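Local coordinates for CRISPR-associated protein CasA/Cse1 (PDB 4AN8) that serves as the Cse1 (CasA) subunit of the Cascade ribonucleoprotein complex, which probably targets invading nucleic acids in type I-E CRISPR immunity, at residues 78-82 against 331-337; 189-193 against 280-284; 207-211 against 240-244. All blocks are in the same frame, centred on the assembly; numbering follows the deposited sequence.

Interaction 1 of 3, residues 78-82 against 331-337; sequences LDWWR and ELEDEGL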
loop_
_atom_site.group_PDB
_atom_site.type_symbol
_atom_site.label_atom_id
_atom_site.label_comp_id
_atom_site.label_asym_id
_atom_site.label_seq_id
_atom_site.Cartn_x
_atom_site.Cartn_y
_atom_site.Cartn_z
ATOM N N LEU A 78 8.458 -11.883 -19.231
ATOM C CA LEU A 78 7.637 -12.838 -19.968
ATOM C C LEU A 78 8.323 -14.195 -20.103
ATOM O O LEU A 78 7.720 -15.244 -19.841
ATOM C CB LEU A 78 7.340 -12.283 -21.361
ATOM C CG LEU A 78 6.054 -11.486 -21.516
ATOM C CD1 LEU A 78 5.996 -10.814 -22.877
ATOM C CD2 LEU A 78 4.866 -12.421 -21.313
ATOM N N ASP A 79 9.582 -14.169 -20.518
ATOM C CA ASP A 79 10.396 -15.372 -20.507
ATOM C C ASP A 79 10.264 -16.093 -19.168
ATOM O O ASP A 79 9.898 -17.265 -19.129
ATOM C CB ASP A 79 11.873 -15.035 -20.754
ATOM C CG ASP A 79 12.212 -14.913 -22.226
ATOM O OD1 ASP A 79 11.770 -15.778 -23.009
ATOM O OD2 ASP A 79 12.926 -13.957 -22.601
ATOM N N TRP A 80 10.576 -15.403 -18.070
ATOM C CA TRP A 80 10.575 -16.062 -16.768
ATOM C C TRP A 80 9.195 -16.583 -16.445
ATOM O O TRP A 80 9.052 -17.598 -15.780
ATOM C CB TRP A 80 11.064 -15.121 -15.667
ATOM C CG TRP A 80 12.404 -14.577 -15.986
ATOM C CD1 TRP A 80 13.355 -15.163 -16.772
ATOM C CD2 TRP A 80 12.950 -13.326 -15.552
ATOM N NE1 TRP A 80 14.468 -14.359 -16.844
ATOM C CE2 TRP A 80 14.244 -13.223 -16.109
ATOM C CE3 TRP A 80 12.477 -12.289 -14.742
ATOM C CZ2 TRP A 80 15.063 -12.118 -15.895
ATOM C CZ3 TRP A 80 13.291 -11.194 -14.523
ATOM C CH2 TRP A 80 14.572 -11.117 -15.095
ATOM N N TRP A 81 8.179 -15.880 -16.917
ATOM C CA TRP A 81 6.811 -16.331 -16.730
ATOM C C TRP A 81 6.616 -17.651 -17.469
ATOM O O TRP A 81 6.095 -18.606 -16.912
ATOM C CB TRP A 81 5.813 -15.289 -17.255
ATOM C CG TRP A 81 4.415 -15.618 -16.915
ATOM C CD1 TRP A 81 3.696 -16.700 -17.350
ATOM C CD2 TRP A 81 3.537 -14.876 -16.049
ATOM N NE1 TRP A 81 2.434 -16.677 -16.811
ATOM C CE2 TRP A 81 2.307 -15.568 -16.010
ATOM C CE3 TRP A 81 3.669 -13.693 -15.309
ATOM C CZ2 TRP A 81 1.203 -15.108 -15.257
ATOM C CZ3 TRP A 81 2.572 -13.248 -14.551
ATOM C CH2 TRP A 81 1.363 -13.954 -14.537
ATOM N N ARG A 82 7.015 -17.683 -18.738
ATOM C CA ARG A 82 6.899 -18.891 -19.555
ATOM C C ARG A 82 7.644 -20.075 -18.932
ATOM O O ARG A 82 7.097 -21.173 -18.832
ATOM C CB ARG A 82 7.388 -18.645 -20.992
ATOM C CG ARG A 82 6.313 -18.117 -21.934
ATOM C CD ARG A 82 6.767 -18.102 -23.398
ATOM N NE ARG A 82 8.045 -17.417 -23.522
ATOM C CZ ARG A 82 8.184 -16.117 -23.769
ATOM N NH1 ARG A 82 7.116 -15.347 -23.957
ATOM N NH2 ARG A 82 9.401 -15.591 -23.842
ATOM N N GLU A 331 0.326 -8.802 -23.013
ATOM C CA GLU A 331 1.253 -9.710 -23.690
ATOM C C GLU A 331 0.978 -11.192 -23.372
ATOM O O GLU A 331 1.205 -12.072 -24.206
ATOM C CB GLU A 331 2.703 -9.332 -23.376
ATOM C CG GLU A 331 3.075 -7.909 -23.788
ATOM C CD GLU A 331 3.131 -7.718 -25.302
ATOM O OE1 GLU A 331 3.921 -8.431 -25.960
ATOM O OE2 GLU A 331 2.392 -6.858 -25.839
ATOM N N LEU A 332 0.481 -11.472 -22.174
ATOM C CA LEU A 332 0.135 -12.838 -21.838
ATOM C C LEU A 332 -1.122 -13.223 -22.602
ATOM O O LEU A 332 -1.331 -14.395 -22.923
ATOM C CB LEU A 332 -0.091 -13.001 -20.337
ATOM C CG LEU A 332 1.090 -12.819 -19.387
ATOM C CD1 LEU A 332 0.558 -12.528 -17.982
ATOM C CD2 LEU A 332 2.006 -14.034 -19.397
ATOM N N GLU A 333 -1.957 -12.233 -22.894
ATOM C CA GLU A 333 -3.198 -12.469 -23.626
ATOM C C GLU A 333 -2.949 -12.782 -25.095
ATOM O O GLU A 333 -3.661 -13.584 -25.692
ATOM C CB GLU A 333 -4.141 -11.269 -23.496
ATOM C CG GLU A 333 -5.309 -11.502 -22.559
ATOM C CD GLU A 333 -6.059 -10.229 -22.228
ATOM O OE1 GLU A 333 -6.212 -9.369 -23.120
ATOM O OE2 GLU A 333 -6.488 -10.089 -21.066
ATOM N N ASP A 334 -1.939 -12.148 -25.680
ATOM C CA ASP A 334 -1.613 -12.377 -27.088
ATOM C C ASP A 334 -0.923 -13.726 -27.266
ATOM O O ASP A 334 -0.527 -14.097 -28.368
ATOM C CB ASP A 334 -0.709 -11.266 -27.630
ATOM C CG ASP A 334 -1.365 -9.890 -27.573
ATOM O OD1 ASP A 334 -2.589 -9.814 -27.298
ATOM O OD2 ASP A 334 -0.655 -8.888 -27.813
ATOM N N GLU A 335 -0.777 -14.460 -26.170
ATOM C CA GLU A 335 -0.065 -15.727 -26.184
ATOM C C GLU A 335 -0.985 -16.826 -25.683
ATOM O O GLU A 335 -0.595 -17.989 -25.619
ATOM C CB GLU A 335 1.168 -15.640 -25.287
ATOM C CG GLU A 335 2.464 -16.008 -25.963
ATOM C CD GLU A 335 3.617 -16.084 -24.978
ATOM O OE1 GLU A 335 4.237 -15.035 -24.696
ATOM O OE2 GLU A 335 3.899 -17.197 -24.478
ATOM N N GLY A 336 -2.209 -16.451 -25.326
ATOM C CA GLY A 336 -3.168 -17.393 -24.792
ATOM C C GLY A 336 -2.775 -17.905 -23.422
ATOM O O GLY A 336 -3.390 -18.842 -22.912
ATOM N N LEU A 337 -1.752 -17.293 -22.825
ATOM C CA LEU A 337 -1.287 -17.668 -21.491
ATOM C C LEU A 337 -2.104 -16.985 -20.395
ATOM O O LEU A 337 -1.642 -16.867 -19.256
ATOM C CB LEU A 337 0.186 -17.297 -21.304
ATOM C CG LEU A 337 1.299 -18.103 -21.980
ATOM C CD1 LEU A 337 2.674 -17.675 -21.451
ATOM C CD2 LEU A 337 1.083 -19.611 -21.775
#

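Interaction 2 of 3, residues 189-193 against 280-284; sequences PALFL and PMVAQ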
loop_
_atom_site.group_PDB
_atom_site.type_symbol
_atom_site.label_atom_id
_atom_site.label_comp_id
_atom_site.label_asym_id
_atom_site.label_seq_id
_atom_site.Cartn_x
_atom_site.Cartn_y
_atom_site.Cartn_z
ATOM N N PRO A 189 1.904 6.979 1.302
ATOM C CA PRO A 189 1.162 6.691 0.079
ATOM C C PRO A 189 0.555 5.321 0.110
ATOM O O PRO A 189 1.021 4.444 0.844
ATOM C CB PRO A 189 2.238 6.749 -1.016
ATOM C CG PRO A 189 3.504 6.418 -0.294
ATOM C CD PRO A 189 3.361 6.956 1.094
ATOM N N ALA A 190 -0.473 5.150 -0.701
ATOM C CA ALA A 190 -1.073 3.853 -0.922
ATOM C C ALA A 190 -0.176 3.073 -1.873
ATOM O O ALA A 190 0.284 3.619 -2.862
ATOM C CB ALA A 190 -2.446 4.045 -1.533
ATOM N N LEU A 191 0.081 1.807 -1.581
ATOM C CA LEU A 191 0.959 1.013 -2.446
ATOM C C LEU A 191 0.173 0.096 -3.391
ATOM O O LEU A 191 -0.705 -0.654 -2.943
ATOM C CB LEU A 191 1.923 0.187 -1.598
ATOM C CG LEU A 191 2.783 1.058 -0.663
ATOM C CD1 LEU A 191 3.749 0.174 0.147
ATOM C CD2 LEU A 191 3.552 2.136 -1.451
ATOM N N PHE A 192 0.491 0.162 -4.684
ATOM C CA PHE A 192 -0.138 -0.708 -5.677
ATOM C C PHE A 192 0.651 -1.993 -5.883
ATOM O O PHE A 192 1.810 -1.972 -6.338
ATOM C CB PHE A 192 -0.345 0.010 -7.010
ATOM C CG PHE A 192 -1.351 1.112 -6.936
ATOM C CD1 PHE A 192 -1.043 2.306 -6.302
ATOM C CD2 PHE A 192 -2.617 0.954 -7.480
ATOM C CE1 PHE A 192 -1.968 3.329 -6.229
ATOM C CE2 PHE A 192 -3.565 1.981 -7.401
ATOM C CZ PHE A 192 -3.239 3.169 -6.780
ATOM N N LEU A 193 0.013 -3.109 -5.553
ATOM C CA LEU A 193 0.662 -4.406 -5.683
ATOM C C LEU A 193 -0.156 -5.382 -6.509
ATOM O O LEU A 193 -0.955 -6.138 -5.969
ATOM C CB LEU A 193 0.934 -5.006 -4.297
ATOM C CG LEU A 193 1.634 -6.359 -4.341
ATOM C CD1 LEU A 193 3.157 -6.160 -4.314
ATOM C CD2 LEU A 193 1.161 -7.261 -3.200
ATOM N N PRO A 280 7.932 2.866 -7.508
ATOM C CA PRO A 280 7.102 2.127 -8.473
ATOM C C PRO A 280 5.708 1.793 -7.933
ATOM O O PRO A 280 4.784 1.650 -8.722
ATOM C CB PRO A 280 7.884 0.825 -8.671
ATOM C CG PRO A 280 9.319 1.214 -8.425
ATOM C CD PRO A 280 9.267 2.266 -7.330
ATOM N N MET A 281 5.544 1.648 -6.622
ATOM C CA MET A 281 4.239 1.246 -6.110
ATOM C C MET A 281 3.318 2.430 -5.834
ATOM O O MET A 281 2.167 2.263 -5.404
ATOM C CB MET A 281 4.397 0.371 -4.877
ATOM C CG MET A 281 4.936 -1.024 -5.217
ATOM S SD MET A 281 5.348 -1.946 -3.715
ATOM C CE MET A 281 6.021 -3.461 -4.433
ATOM N N VAL A 282 3.822 3.634 -6.097
ATOM C CA VAL A 282 3.127 4.835 -5.690
ATOM C C VAL A 282 2.527 5.548 -6.886
ATOM O O VAL A 282 3.176 5.680 -7.915
ATOM C CB VAL A 282 4.099 5.784 -4.951
ATOM C CG1 VAL A 282 3.476 7.152 -4.746
ATOM C CG2 VAL A 282 4.552 5.153 -3.638
ATOM N N ALA A 283 1.284 6.005 -6.752
ATOM C CA ALA A 283 0.584 6.745 -7.793
ATOM C C ALA A 283 0.384 8.214 -7.399
ATOM O O ALA A 283 0.477 8.579 -6.231
ATOM C CB ALA A 283 -0.724 6.113 -8.066
ATOM N N GLN A 284 0.109 9.070 -8.372
ATOM C CA GLN A 284 -0.055 10.483 -8.062
ATOM C C GLN A 284 -1.275 11.070 -8.755
ATOM O O GLN A 284 -1.776 10.515 -9.748
ATOM C CB GLN A 284 1.210 11.275 -8.403
ATOM C CG GLN A 284 2.352 11.082 -7.403
ATOM C CD GLN A 284 3.612 11.852 -7.792
ATOM O OE1 GLN A 284 3.973 11.919 -8.966
ATOM N NE2 GLN A 284 4.276 12.451 -6.801
HETATM O O HOH W 1 -0.064 5.822 -4.232
#

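Interaction 3 of 3, residues 207-211 against 240-244; sequences LVPYT and GRTRV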
loop_
_atom_site.group_PDB
_atom_site.type_symbol
_atom_site.label_atom_id
_atom_site.label_comp_id
_atom_site.label_asym_id
_atom_site.label_seq_id
_atom_site.Cartn_x
_atom_site.Cartn_y
_atom_site.Cartn_z
ATOM N N LEU A 207 7.815 -6.592 -11.102
ATOM C CA LEU A 207 9.199 -6.400 -11.546
ATOM C C LEU A 207 9.299 -5.453 -12.722
ATOM O O LEU A 207 9.563 -5.873 -13.844
ATOM C CB LEU A 207 9.877 -7.718 -11.915
ATOM C CG LEU A 207 10.470 -8.551 -10.790
ATOM C CD1 LEU A 207 11.003 -9.850 -11.374
ATOM C CD2 LEU A 207 11.576 -7.792 -10.096
ATOM N N VAL A 208 9.106 -4.170 -12.439
ATOM C CA VAL A 208 9.175 -3.105 -13.423
ATOM C C VAL A 208 10.595 -2.995 -14.005
ATOM O O VAL A 208 11.589 -3.126 -13.264
ATOM C CB VAL A 208 8.740 -1.783 -12.755
ATOM C CG1 VAL A 208 8.811 -0.581 -13.744
ATOM C CG2 VAL A 208 7.321 -1.951 -12.146
ATOM N N PRO A 209 10.694 -2.785 -15.333
ATOM C CA PRO A 209 12.006 -2.715 -15.996
ATOM C C PRO A 209 12.942 -1.836 -15.221
ATOM O O PRO A 209 12.573 -0.733 -14.809
ATOM C CB PRO A 209 11.682 -2.120 -17.371
ATOM C CG PRO A 209 10.293 -2.766 -17.676
ATOM C CD PRO A 209 9.582 -2.852 -16.306
ATOM N N TYR A 210 14.146 -2.350 -15.002
ATOM C CA TYR A 210 15.089 -1.737 -14.090
ATOM C C TYR A 210 16.482 -1.771 -14.684
ATOM O O TYR A 210 16.839 -2.743 -15.342
ATOM C CB TYR A 210 15.100 -2.548 -12.805
ATOM C CG TYR A 210 16.159 -2.164 -11.783
ATOM C CD1 TYR A 210 15.998 -1.044 -10.981
ATOM C CD2 TYR A 210 17.291 -2.959 -11.589
ATOM C CE1 TYR A 210 16.942 -0.694 -10.039
ATOM C CE2 TYR A 210 18.245 -2.626 -10.640
ATOM C CZ TYR A 210 18.061 -1.491 -9.864
ATOM O OH TYR A 210 18.988 -1.139 -8.913
ATOM N N THR A 211 17.239 -0.700 -14.459
ATOM C CA THR A 211 18.690 -0.695 -14.633
ATOM C C THR A 211 19.365 -0.332 -13.307
ATOM O O THR A 211 18.887 0.544 -12.596
ATOM C CB THR A 211 19.135 0.293 -15.726
ATOM O OG1 THR A 211 18.384 1.505 -15.600
ATOM C CG2 THR A 211 18.881 -0.285 -17.092
ATOM N N GLY A 240 16.649 6.059 -6.363
ATOM C CA GLY A 240 17.177 4.714 -6.514
ATOM C C GLY A 240 16.161 3.709 -6.005
ATOM O O GLY A 240 15.833 3.693 -4.817
ATOM N N ARG A 241 15.658 2.869 -6.903
ATOM C CA ARG A 241 14.562 1.973 -6.566
ATOM C C ARG A 241 14.861 1.086 -5.352
ATOM O O ARG A 241 14.082 1.048 -4.407
ATOM C CB ARG A 241 14.152 1.111 -7.761
ATOM C CG ARG A 241 12.890 0.277 -7.499
ATOM C CD ARG A 241 12.591 -0.624 -8.678
ATOM N NE ARG A 241 12.393 0.149 -9.899
ATOM C CZ ARG A 241 12.166 -0.382 -11.090
ATOM N NH1 ARG A 241 12.082 -1.715 -11.238
ATOM N NH2 ARG A 241 12.001 0.421 -12.130
ATOM N N THR A 242 15.978 0.369 -5.373
ATOM C CA THR A 242 16.244 -0.561 -4.289
ATOM C C THR A 242 16.769 0.146 -3.068
ATOM O O THR A 242 16.654 -0.377 -1.954
ATOM C CB THR A 242 17.187 -1.698 -4.704
ATOM O OG1 THR A 242 18.516 -1.192 -4.852
ATOM C CG2 THR A 242 16.718 -2.286 -6.018
ATOM N N ARG A 243 17.341 1.334 -3.256
ATOM C CA ARG A 243 17.807 2.113 -2.102
ATOM C C ARG A 243 16.558 2.554 -1.346
ATOM O O ARG A 243 16.486 2.489 -0.140
ATOM C CB ARG A 243 18.647 3.332 -2.543
ATOM C CG ARG A 243 18.971 4.304 -1.416
ATOM C CD ARG A 243 19.817 5.528 -1.887
ATOM N NE ARG A 243 21.092 5.124 -2.492
ATOM C CZ ARG A 243 21.349 5.217 -3.800
ATOM N NH1 ARG A 243 20.450 5.718 -4.652
ATOM N NH2 ARG A 243 22.518 4.825 -4.267
ATOM N N VAL A 244 15.561 3.001 -2.081
ATOM C CA VAL A 244 14.293 3.347 -1.465
ATOM C C VAL A 244 13.526 2.146 -0.874
ATOM O O VAL A 244 13.017 2.249 0.218
ATOM C CB VAL A 244 13.448 4.217 -2.393
ATOM C CG1 VAL A 244 12.066 4.493 -1.769
ATOM C CG2 VAL A 244 14.192 5.531 -2.626
#

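Interaction 1 of 3, residues 78-82 against 331-337
Trp-81 turns its CG anti to the backbone N (chi1 -172°), which carries the indole off helix 74-83 toward Leu-332, whose chi1 of -66° puts CG beside the backbone N; both of its methyls meet the ring. The two leucine branches divide the work. CD2 sits almost on the normal of the five-membered ring, 3.6 Å from its centroid, a CH-pi contact over one face, while CD1 lies against the six-membered ring, 3.8 Å from Trp-81 CH2. Leu-78, one turn earlier, extends the apolar patch: its CD2 meets Leu-332 CD2 at 3.8 Å as the two side chains run past each other in opposite directions, and its CD1 rests on Glu-331 CB at 3.6 Å. Leu-328 of helix 320-333 touches both Leu-78 and Trp-81, and Leu-205 of helix 199-206 also lies against the indole.

Toward solvent a salt bridge takes over. Arg-82 NH1 donates to Glu-335 OE1 at 3.0 Å, with the oxygen close to the guanidinium plane but the bond well bent (132°). Asp-79 OD1 joins the same network through a salt bridge to NH2, a weak bond whose short distance is doubtful. Glu-335 also touches a crystal neighbour, so its pose may owe something to packing in the lattice.

Next to the salt bridge, Leu-337 CD1 meets Arg-82 CG at 3.7 Å. Leu-337 is brought there by the chain reversal that ends helix 320-333: Gly-336 with positive phi, its N bonded to Glu-333 O, and Leu-337 N bonded weakly to Leu-332 O, a pattern that fits a Schellman motif.

Interaction 2 of 3, residues 189-193 against 280-284
Phe-192 donates its backbone N-H to Met-281 O at 2.8 Å, nearly straight at 168° and on a carbonyl lone pair, so that the loop 280-284 is bonded to strand 191-195, an outermost strand of a three-stranded antiparallel sheet. Strand 342-351 pairs with this strand through Leu-191 and Leu-193, whereas the N-H of Phe-192 is given to the loop and its O accepts from the Thr-321 hydroxyl.

Side chains of all three strand residues touch the loop. Phe-192 holds CG beside its own N (chi1 -67°), which brings the ring edge to the same carbonyl: CD1 is 3.3 Å from Met-281 O, near the ring plane. Farther round, CE1 meets Ala-283 CB at 3.6 Å. Met-281 runs the other way along the strand. Its chain is extended beyond CG, passes Phe-192 O with CG at 3.5 Å, and finishes with CE 3.9 Å from Leu-193 CD1, the two side chains lying side by side and pointing alike. Helix 50-67 supplies neighbours for this end through Arg-58 and Leu-61.

Leu-191 crosses both loop residues at an angle, its CD2 branch touching Met-281 CB and Val-282 CG2. Val-282 CG2 also comes closest to the proline ring, 3.7 Å from Pro-189 CG; with chi1 169°, CG1 is anti to the backbone N and CG2 beside it. Val-294 packs against Pro-189 and Val-282 alike.

All the touching residues are buried, yet a water sits near the plane of the Phe-192 ring, 2.6 Å from Ala-190 O, to which it probably donates, and accepting from Ala-283 N at 2.9 Å.

Interaction 3 of 3, residues 207-211 against 240-244
Arg-241 reaches from the first turn of helix 241-245 and spreads its two terminal nitrogens over consecutive carbonyls of the loop 207-211. NH1 donates to Val-208 O, and NH2 to Pro-209 O at 3.0 Å. The first of these is modelled at 2.5 Å between NH1 and Val-208 O, a distance shorter than usual for such a bond, so its exact length is doubtful. Its acceptor lies in the guanidinium plane, whereas Pro-209 O is tilted from that plane, and both donors stand above the carbonyl planes. Tyr-210 occupies one face of the same group, its CD1 lying 3.8 Å above the plane and toward the rim; ring and guanidinium are 54° apart, so this is a canted contact, not a parallel stack. Val-208 CG1 approaches Arg-241 NH2 at 3.7 Å.

The arginine gets there with CG anti to its backbone N (chi1 -173°) and a single bend at chi3. Alongside it, Thr-242 CG2 comes within 3.9 Å of Tyr-210 OH.

The second shell positions Tyr-210 and the helix start. Tyr-210 OH is hydrogen-bonded to Asp-215 and to Arg-66, and its ring stacks on His-65 of helix 50-67. Asp-215 also accepts from the backbone N of Thr-242 and of Arg-243, so one carboxylate holds the tyrosine hydroxyl and the start of the helix, whose N-cap position is Gly-240. Pro-280 and His-65 pack on the arginine.

Within this contact a charged guanidinium is met by neutral backbone oxygens: two carbonyls, approached obliquely from above their planes, probably stabilise the positive charge, and the pair of bonds ties the loop to the helix directly, alongside the bridge through Asp-215.

In the fold
The six segments are nested like brackets along the chain: interaction 1 closes the longest span, interaction 2 lies within it, and interaction 3 is innermost. In space, interactions 2 and 3 have centres about 14 Å apart and touch where Pro-280 meets Arg-241. Interaction 1 is peripheral, about 23 Å from interaction 3 and 25 Å from interaction 2 between centres, but Trp-80 packs on Leu-207. Helix 320-333 touches all three: its C-terminal end belongs to interaction 1, while Thr-321 near its start bonds to Phe-192 and Pro-280 and touches Val-208. Segments far apart within residues 78-337 are thereby packed together.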